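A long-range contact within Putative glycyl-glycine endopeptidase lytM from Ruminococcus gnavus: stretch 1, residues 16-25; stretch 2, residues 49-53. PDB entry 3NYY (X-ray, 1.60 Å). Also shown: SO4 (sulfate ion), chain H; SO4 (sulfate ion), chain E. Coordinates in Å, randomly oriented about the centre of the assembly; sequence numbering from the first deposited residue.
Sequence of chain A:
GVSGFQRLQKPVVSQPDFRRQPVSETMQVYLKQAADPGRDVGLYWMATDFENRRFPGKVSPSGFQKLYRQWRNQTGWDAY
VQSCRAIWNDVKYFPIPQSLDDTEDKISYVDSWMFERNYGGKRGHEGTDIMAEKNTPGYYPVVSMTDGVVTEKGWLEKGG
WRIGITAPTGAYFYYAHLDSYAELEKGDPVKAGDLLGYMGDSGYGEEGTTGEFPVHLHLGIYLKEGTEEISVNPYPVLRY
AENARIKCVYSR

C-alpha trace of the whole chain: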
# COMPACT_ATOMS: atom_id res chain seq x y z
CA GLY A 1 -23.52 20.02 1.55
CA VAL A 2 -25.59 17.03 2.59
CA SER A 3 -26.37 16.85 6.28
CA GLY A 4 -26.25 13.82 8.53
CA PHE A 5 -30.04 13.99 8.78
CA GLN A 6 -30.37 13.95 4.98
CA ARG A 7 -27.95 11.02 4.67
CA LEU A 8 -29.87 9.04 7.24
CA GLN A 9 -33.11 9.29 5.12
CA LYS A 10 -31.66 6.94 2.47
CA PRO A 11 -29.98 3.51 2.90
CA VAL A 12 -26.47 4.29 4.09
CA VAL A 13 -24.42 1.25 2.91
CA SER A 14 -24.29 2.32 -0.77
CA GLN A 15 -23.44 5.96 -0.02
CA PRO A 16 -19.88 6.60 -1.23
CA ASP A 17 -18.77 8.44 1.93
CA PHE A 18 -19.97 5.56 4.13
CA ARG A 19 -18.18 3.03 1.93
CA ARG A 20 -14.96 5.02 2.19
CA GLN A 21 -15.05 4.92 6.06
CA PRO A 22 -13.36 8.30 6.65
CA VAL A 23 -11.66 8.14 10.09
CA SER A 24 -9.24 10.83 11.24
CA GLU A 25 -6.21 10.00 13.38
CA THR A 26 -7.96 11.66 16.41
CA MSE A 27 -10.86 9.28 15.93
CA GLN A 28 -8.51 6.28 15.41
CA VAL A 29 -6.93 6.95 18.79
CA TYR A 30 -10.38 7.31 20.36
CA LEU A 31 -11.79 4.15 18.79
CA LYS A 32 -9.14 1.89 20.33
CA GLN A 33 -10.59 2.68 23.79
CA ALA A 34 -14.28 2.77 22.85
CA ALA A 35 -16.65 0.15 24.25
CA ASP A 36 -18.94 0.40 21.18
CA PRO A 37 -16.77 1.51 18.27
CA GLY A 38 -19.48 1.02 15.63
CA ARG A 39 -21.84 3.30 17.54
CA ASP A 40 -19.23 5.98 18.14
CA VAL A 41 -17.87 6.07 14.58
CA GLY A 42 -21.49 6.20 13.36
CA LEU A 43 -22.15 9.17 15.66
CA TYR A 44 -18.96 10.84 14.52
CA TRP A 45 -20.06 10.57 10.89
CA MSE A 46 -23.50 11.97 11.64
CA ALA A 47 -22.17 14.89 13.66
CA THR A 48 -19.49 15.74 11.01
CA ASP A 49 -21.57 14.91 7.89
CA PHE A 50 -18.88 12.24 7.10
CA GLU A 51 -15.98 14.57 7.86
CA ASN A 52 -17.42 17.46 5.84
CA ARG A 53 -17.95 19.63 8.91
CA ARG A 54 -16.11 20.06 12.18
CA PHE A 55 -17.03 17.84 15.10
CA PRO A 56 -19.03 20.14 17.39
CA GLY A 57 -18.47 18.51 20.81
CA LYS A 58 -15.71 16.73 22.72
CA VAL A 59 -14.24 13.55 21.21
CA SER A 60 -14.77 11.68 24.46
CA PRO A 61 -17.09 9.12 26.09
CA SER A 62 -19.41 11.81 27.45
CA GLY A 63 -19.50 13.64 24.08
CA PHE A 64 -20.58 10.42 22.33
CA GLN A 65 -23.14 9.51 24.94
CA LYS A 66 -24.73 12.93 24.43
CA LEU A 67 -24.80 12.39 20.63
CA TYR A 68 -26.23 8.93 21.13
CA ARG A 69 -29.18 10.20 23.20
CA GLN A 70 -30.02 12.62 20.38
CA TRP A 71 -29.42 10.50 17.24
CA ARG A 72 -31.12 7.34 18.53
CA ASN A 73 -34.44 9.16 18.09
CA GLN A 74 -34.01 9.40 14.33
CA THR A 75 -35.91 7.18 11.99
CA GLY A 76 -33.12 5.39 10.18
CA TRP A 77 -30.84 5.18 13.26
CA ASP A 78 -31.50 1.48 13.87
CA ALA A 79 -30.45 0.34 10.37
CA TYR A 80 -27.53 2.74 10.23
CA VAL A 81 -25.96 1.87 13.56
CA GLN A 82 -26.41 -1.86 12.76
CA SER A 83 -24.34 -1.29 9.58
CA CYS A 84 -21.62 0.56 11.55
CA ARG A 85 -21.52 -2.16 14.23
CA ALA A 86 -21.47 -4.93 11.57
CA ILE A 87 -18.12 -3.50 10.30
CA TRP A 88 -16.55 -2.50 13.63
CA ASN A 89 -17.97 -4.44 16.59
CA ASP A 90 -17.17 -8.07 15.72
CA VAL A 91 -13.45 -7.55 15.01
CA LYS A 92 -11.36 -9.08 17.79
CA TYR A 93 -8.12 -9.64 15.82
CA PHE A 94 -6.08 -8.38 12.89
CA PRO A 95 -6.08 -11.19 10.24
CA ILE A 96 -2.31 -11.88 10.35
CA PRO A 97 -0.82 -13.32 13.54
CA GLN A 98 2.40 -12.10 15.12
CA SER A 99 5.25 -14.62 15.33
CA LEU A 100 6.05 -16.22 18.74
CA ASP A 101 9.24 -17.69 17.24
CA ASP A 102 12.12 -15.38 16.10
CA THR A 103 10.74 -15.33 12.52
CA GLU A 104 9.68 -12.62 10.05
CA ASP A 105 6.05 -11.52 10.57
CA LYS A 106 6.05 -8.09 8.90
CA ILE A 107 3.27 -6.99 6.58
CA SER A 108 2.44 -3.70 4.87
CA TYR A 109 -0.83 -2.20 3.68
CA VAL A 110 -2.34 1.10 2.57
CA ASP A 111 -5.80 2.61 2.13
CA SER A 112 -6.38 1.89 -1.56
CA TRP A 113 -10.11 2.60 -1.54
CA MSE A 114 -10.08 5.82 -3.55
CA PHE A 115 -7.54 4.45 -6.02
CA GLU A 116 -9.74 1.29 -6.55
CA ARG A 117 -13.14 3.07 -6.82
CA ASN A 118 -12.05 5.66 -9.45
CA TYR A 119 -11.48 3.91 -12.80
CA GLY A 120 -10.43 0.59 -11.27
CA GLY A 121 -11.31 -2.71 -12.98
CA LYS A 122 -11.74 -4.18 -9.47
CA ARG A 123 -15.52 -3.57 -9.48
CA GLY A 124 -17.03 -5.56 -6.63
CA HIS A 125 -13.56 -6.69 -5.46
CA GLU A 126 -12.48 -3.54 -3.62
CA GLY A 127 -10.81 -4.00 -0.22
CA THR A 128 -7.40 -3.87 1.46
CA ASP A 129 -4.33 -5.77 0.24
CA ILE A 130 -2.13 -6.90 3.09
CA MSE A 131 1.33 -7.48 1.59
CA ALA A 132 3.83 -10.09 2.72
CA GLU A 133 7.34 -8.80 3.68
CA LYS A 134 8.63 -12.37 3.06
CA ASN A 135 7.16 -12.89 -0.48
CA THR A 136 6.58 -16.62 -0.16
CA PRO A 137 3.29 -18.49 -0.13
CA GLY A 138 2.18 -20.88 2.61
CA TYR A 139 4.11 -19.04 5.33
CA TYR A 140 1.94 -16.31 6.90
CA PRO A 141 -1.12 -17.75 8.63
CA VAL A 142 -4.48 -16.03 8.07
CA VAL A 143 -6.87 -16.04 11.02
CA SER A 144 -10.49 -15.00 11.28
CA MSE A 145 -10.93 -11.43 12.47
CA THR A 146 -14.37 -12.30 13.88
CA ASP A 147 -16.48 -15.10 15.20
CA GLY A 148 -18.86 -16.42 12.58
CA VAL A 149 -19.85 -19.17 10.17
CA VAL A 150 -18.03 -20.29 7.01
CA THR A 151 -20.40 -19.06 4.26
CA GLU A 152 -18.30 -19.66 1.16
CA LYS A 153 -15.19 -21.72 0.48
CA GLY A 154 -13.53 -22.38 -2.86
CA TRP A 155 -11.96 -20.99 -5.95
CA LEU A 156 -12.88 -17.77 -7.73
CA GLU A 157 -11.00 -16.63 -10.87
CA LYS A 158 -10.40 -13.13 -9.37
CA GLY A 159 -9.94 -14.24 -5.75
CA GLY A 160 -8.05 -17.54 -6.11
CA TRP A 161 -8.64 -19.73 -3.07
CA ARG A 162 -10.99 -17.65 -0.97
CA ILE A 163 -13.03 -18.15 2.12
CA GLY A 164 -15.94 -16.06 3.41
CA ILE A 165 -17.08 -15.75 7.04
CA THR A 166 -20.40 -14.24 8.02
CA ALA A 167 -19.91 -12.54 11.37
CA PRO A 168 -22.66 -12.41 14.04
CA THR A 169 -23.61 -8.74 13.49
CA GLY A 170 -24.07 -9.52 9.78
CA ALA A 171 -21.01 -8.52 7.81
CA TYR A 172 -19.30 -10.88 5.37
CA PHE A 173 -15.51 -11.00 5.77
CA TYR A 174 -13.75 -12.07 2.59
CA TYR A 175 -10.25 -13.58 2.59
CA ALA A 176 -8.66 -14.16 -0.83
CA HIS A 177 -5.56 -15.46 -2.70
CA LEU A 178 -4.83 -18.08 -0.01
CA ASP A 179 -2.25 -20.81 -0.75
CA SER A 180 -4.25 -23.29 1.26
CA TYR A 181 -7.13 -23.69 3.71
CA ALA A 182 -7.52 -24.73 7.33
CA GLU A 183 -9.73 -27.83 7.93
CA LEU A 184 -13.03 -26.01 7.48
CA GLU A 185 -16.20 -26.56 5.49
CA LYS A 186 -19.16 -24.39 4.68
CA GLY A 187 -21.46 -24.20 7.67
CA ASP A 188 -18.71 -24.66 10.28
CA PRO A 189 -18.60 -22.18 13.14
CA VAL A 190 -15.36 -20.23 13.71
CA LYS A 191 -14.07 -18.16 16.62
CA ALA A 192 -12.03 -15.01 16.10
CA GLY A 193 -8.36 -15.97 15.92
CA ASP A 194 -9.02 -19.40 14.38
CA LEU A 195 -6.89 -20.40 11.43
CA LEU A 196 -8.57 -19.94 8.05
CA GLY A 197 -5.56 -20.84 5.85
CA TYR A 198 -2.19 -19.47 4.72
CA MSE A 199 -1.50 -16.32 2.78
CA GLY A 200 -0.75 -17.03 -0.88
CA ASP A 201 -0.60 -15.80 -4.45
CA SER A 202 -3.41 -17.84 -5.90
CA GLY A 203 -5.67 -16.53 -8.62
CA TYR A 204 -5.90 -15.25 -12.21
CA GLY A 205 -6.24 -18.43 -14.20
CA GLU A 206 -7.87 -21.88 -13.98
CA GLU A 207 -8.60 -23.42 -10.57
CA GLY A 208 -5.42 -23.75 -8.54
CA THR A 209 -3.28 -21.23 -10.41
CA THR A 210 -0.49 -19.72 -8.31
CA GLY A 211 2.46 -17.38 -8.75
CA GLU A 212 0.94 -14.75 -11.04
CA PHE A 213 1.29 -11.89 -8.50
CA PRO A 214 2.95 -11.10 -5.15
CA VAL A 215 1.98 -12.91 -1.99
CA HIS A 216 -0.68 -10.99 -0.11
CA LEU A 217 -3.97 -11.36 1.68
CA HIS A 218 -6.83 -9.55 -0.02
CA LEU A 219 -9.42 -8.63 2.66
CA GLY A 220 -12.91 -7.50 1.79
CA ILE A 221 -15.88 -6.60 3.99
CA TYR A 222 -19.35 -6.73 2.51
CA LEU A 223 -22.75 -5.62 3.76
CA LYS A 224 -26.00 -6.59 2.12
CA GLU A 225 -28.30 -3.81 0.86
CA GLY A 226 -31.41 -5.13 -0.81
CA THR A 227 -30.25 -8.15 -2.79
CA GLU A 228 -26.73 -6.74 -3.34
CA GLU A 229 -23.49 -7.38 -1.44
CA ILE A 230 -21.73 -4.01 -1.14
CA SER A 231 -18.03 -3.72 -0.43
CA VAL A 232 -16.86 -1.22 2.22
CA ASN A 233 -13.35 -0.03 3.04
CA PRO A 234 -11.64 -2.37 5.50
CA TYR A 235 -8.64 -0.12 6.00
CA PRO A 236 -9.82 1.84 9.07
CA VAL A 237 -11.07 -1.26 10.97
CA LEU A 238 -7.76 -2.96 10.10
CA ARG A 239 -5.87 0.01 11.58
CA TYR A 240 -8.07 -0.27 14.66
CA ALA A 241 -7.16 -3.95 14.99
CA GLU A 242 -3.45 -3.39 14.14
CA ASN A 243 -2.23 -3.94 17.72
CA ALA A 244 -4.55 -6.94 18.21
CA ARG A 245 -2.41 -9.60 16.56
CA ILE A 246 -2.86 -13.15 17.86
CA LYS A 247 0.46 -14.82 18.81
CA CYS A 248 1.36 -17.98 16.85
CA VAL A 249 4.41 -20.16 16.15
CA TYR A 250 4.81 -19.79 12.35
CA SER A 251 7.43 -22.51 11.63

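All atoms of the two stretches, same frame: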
# COMPACT_ATOMS: atom_id res chain seq x y z
N PRO A 16 -21.34 6.64 -1.08
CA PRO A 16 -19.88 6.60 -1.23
C PRO A 16 -19.09 7.01 0.01
O PRO A 16 -18.05 6.39 0.31
CB PRO A 16 -19.64 7.60 -2.35
CG PRO A 16 -20.87 7.47 -3.20
CD PRO A 16 -21.98 7.31 -2.22
N ASP A 17 -19.53 8.03 0.76
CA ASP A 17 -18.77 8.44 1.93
C ASP A 17 -18.82 7.38 3.06
O ASP A 17 -17.85 7.21 3.77
CB ASP A 17 -19.25 9.79 2.49
CG ASP A 17 -18.91 10.97 1.61
OD1 ASP A 17 -17.98 10.89 0.78
OD2 ASP A 17 -19.59 12.00 1.74
N PHE A 18 -19.93 6.66 3.20
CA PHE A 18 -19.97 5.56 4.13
C PHE A 18 -19.00 4.45 3.68
O PHE A 18 -18.23 3.91 4.49
CB PHE A 18 -21.38 5.02 4.29
CG PHE A 18 -21.46 3.84 5.21
CD1 PHE A 18 -21.54 4.04 6.59
CD2 PHE A 18 -21.38 2.55 4.72
CE1 PHE A 18 -21.60 2.94 7.46
CE2 PHE A 18 -21.42 1.45 5.58
CZ PHE A 18 -21.53 1.65 6.96
N ARG A 19 -19.05 4.11 2.41
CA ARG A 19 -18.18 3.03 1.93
C ARG A 19 -16.71 3.32 2.14
O ARG A 19 -15.92 2.41 2.41
CB ARG A 19 -18.47 2.69 0.48
CG ARG A 19 -19.85 2.19 0.25
CD ARG A 19 -20.11 1.95 -1.23
NE ARG A 19 -19.33 0.83 -1.74
CZ ARG A 19 -19.25 0.44 -3.00
NH1 ARG A 19 -19.91 1.10 -3.97
NH2 ARG A 19 -18.52 -0.62 -3.34
N ARG A 20 -16.36 4.60 2.01
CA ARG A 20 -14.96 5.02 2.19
C ARG A 20 -14.45 4.94 3.64
O ARG A 20 -13.26 4.79 3.86
CB ARG A 20 -14.79 6.43 1.60
CG ARG A 20 -13.35 7.00 1.71
CD ARG A 20 -13.15 8.24 0.86
NE ARG A 20 -14.19 9.24 1.11
CZ ARG A 20 -14.14 10.22 1.99
NH1 ARG A 20 -13.07 10.40 2.76
NH2 ARG A 20 -15.19 11.02 2.14
N GLN A 21 -15.36 5.04 4.62
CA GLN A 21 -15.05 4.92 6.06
C GLN A 21 -14.05 5.96 6.52
O GLN A 21 -12.98 5.62 6.97
CB GLN A 21 -14.56 3.51 6.39
CG GLN A 21 -15.54 2.43 6.10
CD GLN A 21 -16.53 2.14 7.20
OE1 GLN A 21 -16.16 1.69 8.29
NE2 GLN A 21 -17.85 2.40 6.91
N PRO A 22 -14.37 7.26 6.36
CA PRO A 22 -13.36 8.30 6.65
C PRO A 22 -13.15 8.43 8.16
O PRO A 22 -14.03 8.90 8.86
CB PRO A 22 -13.98 9.55 6.06
CG PRO A 22 -15.43 9.32 6.03
CD PRO A 22 -15.64 7.84 5.89
N VAL A 23 -11.96 8.10 8.65
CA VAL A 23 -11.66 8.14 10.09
C VAL A 23 -10.34 8.85 10.29
O VAL A 23 -9.29 8.32 9.90
CB VAL A 23 -11.63 6.73 10.67
CG1 VAL A 23 -11.36 6.78 12.18
CG2 VAL A 23 -12.96 5.99 10.38
N SER A 24 -10.40 10.04 10.87
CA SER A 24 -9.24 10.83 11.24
C SER A 24 -8.34 10.15 12.26
O SER A 24 -8.73 9.25 12.97
CB SER A 24 -9.70 12.13 11.89
OG SER A 24 -10.34 11.92 13.16
N GLU A 25 -7.11 10.62 12.38
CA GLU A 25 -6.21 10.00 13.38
C GLU A 25 -6.72 10.22 14.83
O GLU A 25 -6.59 9.33 15.67
CB GLU A 25 -4.74 10.44 13.19
CG GLU A 25 -4.05 9.86 11.91
CD GLU A 25 -4.17 8.30 11.72
OE1 GLU A 25 -3.96 7.54 12.70
OE2 GLU A 25 -4.47 7.84 10.58
N ASP A 49 -21.12 15.16 9.25
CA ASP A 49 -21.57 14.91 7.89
C ASP A 49 -20.45 14.15 7.11
O ASP A 49 -20.06 14.56 6.01
CB ASP A 49 -21.93 16.23 7.18
CG ASP A 49 -23.01 17.04 7.91
OD1 ASP A 49 -23.72 16.46 8.79
OD2 ASP A 49 -23.14 18.25 7.59
N PHE A 50 -19.96 13.06 7.70
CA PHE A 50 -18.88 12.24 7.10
C PHE A 50 -17.62 13.04 6.82
O PHE A 50 -17.05 13.00 5.72
CB PHE A 50 -19.36 11.47 5.87
CG PHE A 50 -20.29 10.36 6.21
CD1 PHE A 50 -21.60 10.64 6.51
CD2 PHE A 50 -19.83 9.04 6.33
CE1 PHE A 50 -22.47 9.61 6.87
CE2 PHE A 50 -20.68 8.05 6.68
CZ PHE A 50 -22.00 8.32 6.94
N GLU A 51 -17.18 13.73 7.86
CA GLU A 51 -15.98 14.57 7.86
C GLU A 51 -16.04 15.74 6.88
O GLU A 51 -15.00 16.23 6.47
CB GLU A 51 -14.71 13.74 7.65
CG GLU A 51 -14.44 12.73 8.79
CD GLU A 51 -12.99 12.21 8.82
OE1 GLU A 51 -12.37 12.08 7.75
OE2 GLU A 51 -12.51 11.94 9.95
N ASN A 52 -17.24 16.23 6.60
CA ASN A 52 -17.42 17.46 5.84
C ASN A 52 -17.57 18.73 6.67
O ASN A 52 -17.40 19.84 6.14
CB ASN A 52 -18.56 17.28 4.84
CG ASN A 52 -18.14 16.44 3.66
OD1 ASN A 52 -17.29 16.86 2.90
ND2 ASN A 52 -18.69 15.25 3.53
N ARG A 53 -17.84 18.57 7.97
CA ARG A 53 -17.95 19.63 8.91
C ARG A 53 -17.20 19.26 10.17
O ARG A 53 -16.99 18.06 10.47
CB ARG A 53 -19.40 19.96 9.29
CG ARG A 53 -20.31 20.24 8.09
CD ARG A 53 -21.66 20.81 8.59
NE ARG A 53 -21.50 22.20 9.01
CZ ARG A 53 -22.50 23.05 9.24
NH1 ARG A 53 -23.78 22.67 9.12
NH2 ARG A 53 -22.22 24.29 9.63
S SO4 H . -18.91 23.54 11.23
O1 SO4 H . -17.56 23.16 10.75
O2 SO4 H . -19.62 22.39 11.79
O3 SO4 H . -18.75 24.53 12.29
O4 SO4 H . -19.65 24.12 10.11
S SO4 E . -20.54 -0.03 -7.78
O1 SO4 E . -20.21 -0.24 -6.38
O2 SO4 E . -20.74 -1.34 -8.40
O3 SO4 E . -21.74 0.80 -7.88
O4 SO4 E . -19.44 0.66 -8.46
O HOH W 1 -17.47 13.76 1.40
O HOH W 2 -12.48 12.67 5.08
O HOH W 3 -15.17 13.33 3.88

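The second stretch begins where a helix ends. D49 is the first residue to leave helical geometry, with positive phi (49/51), and it forms a Schellman motif with two bonds back into the last helical turn. It does not touch stretch 1. The end of its side chain leads away, and its part in the contact is indirect: its backbone oxygen later holds the side chain of N52.

F50 and E51 also have positive phi, so three successive residues share this uncommon backbone conformation. F50 is buried and has the largest area covered by the other stretch. Its CA-to-CB bond points toward stretch 1, and its CA lies 6.4 Å from that of D17, the nearest CA pair between the stretches. The ring packs against D17 and F18 of the helix in stretch 1. CE2 of F50 is 3.6 Å from F18 CA and 3.9 Å from F18 CB. Seen from the F18 ring, F50 CE2 lies at the edge, near the ring plane, so the two aromatic rings do not stack face to face. CD2 of F50 is 3.7 Å from the backbone oxygen of D17, and D17 CB is 3.8 Å from F50 CB. P22, just past the helix, extends this apolar patch. Its CD is 4.4 Å from F50 CD2 and sits at the edge of the F50 ring.

The backbone oxygen of F50 is reached through water. Water 3 donates to F50 O at 2.7 Å and accepts from R20 NH2 at 2.9 Å. The direct distance from R20 NH2 to F50 O is 4.5 Å, so the water spans the gap. The same NH2 of R20 forms a salt bridge with D17 OD1 at 3.1 Å, which ties the guanidinium to its own helix.

The CA-to-CB bond of E51 points toward stretch 1, and its carboxylate makes the one direct hydrogen bond across the contact. S24 N donates to E51 OE2 at 3.0 Å, with an angle of 130° at the hydrogen. S24 occupies the N-cap position before the next helix, and its own side chain caps a backbone N just past the stretch. The carboxylate therefore takes the backbone NH of the capping residue. The other carboxylate oxygen, E51 OE1, lies 3.4 Å from P22 CB. It also accepts from water 2 at 2.7 Å, and that water accepts from R20 NH1 at 3.3 Å. R20 is thus linked by separate waters to both F50 and E51.

N52 turns the end of its side chain back toward the contact. Its ND2 donates to D49 O at 2.9 Å, which closes the turn locally. ND2 is 3.8 Å from D17 OD2, and water 1 joins the two: it accepts from N52 ND2 at 2.9 Å and donates to D17 OD2 at 2.8 Å.

R53 makes no contact with stretch 1. Its NE and NH2 donate to O4 of a sulfate ion (chain H) at 2.9 and 2.6 Å.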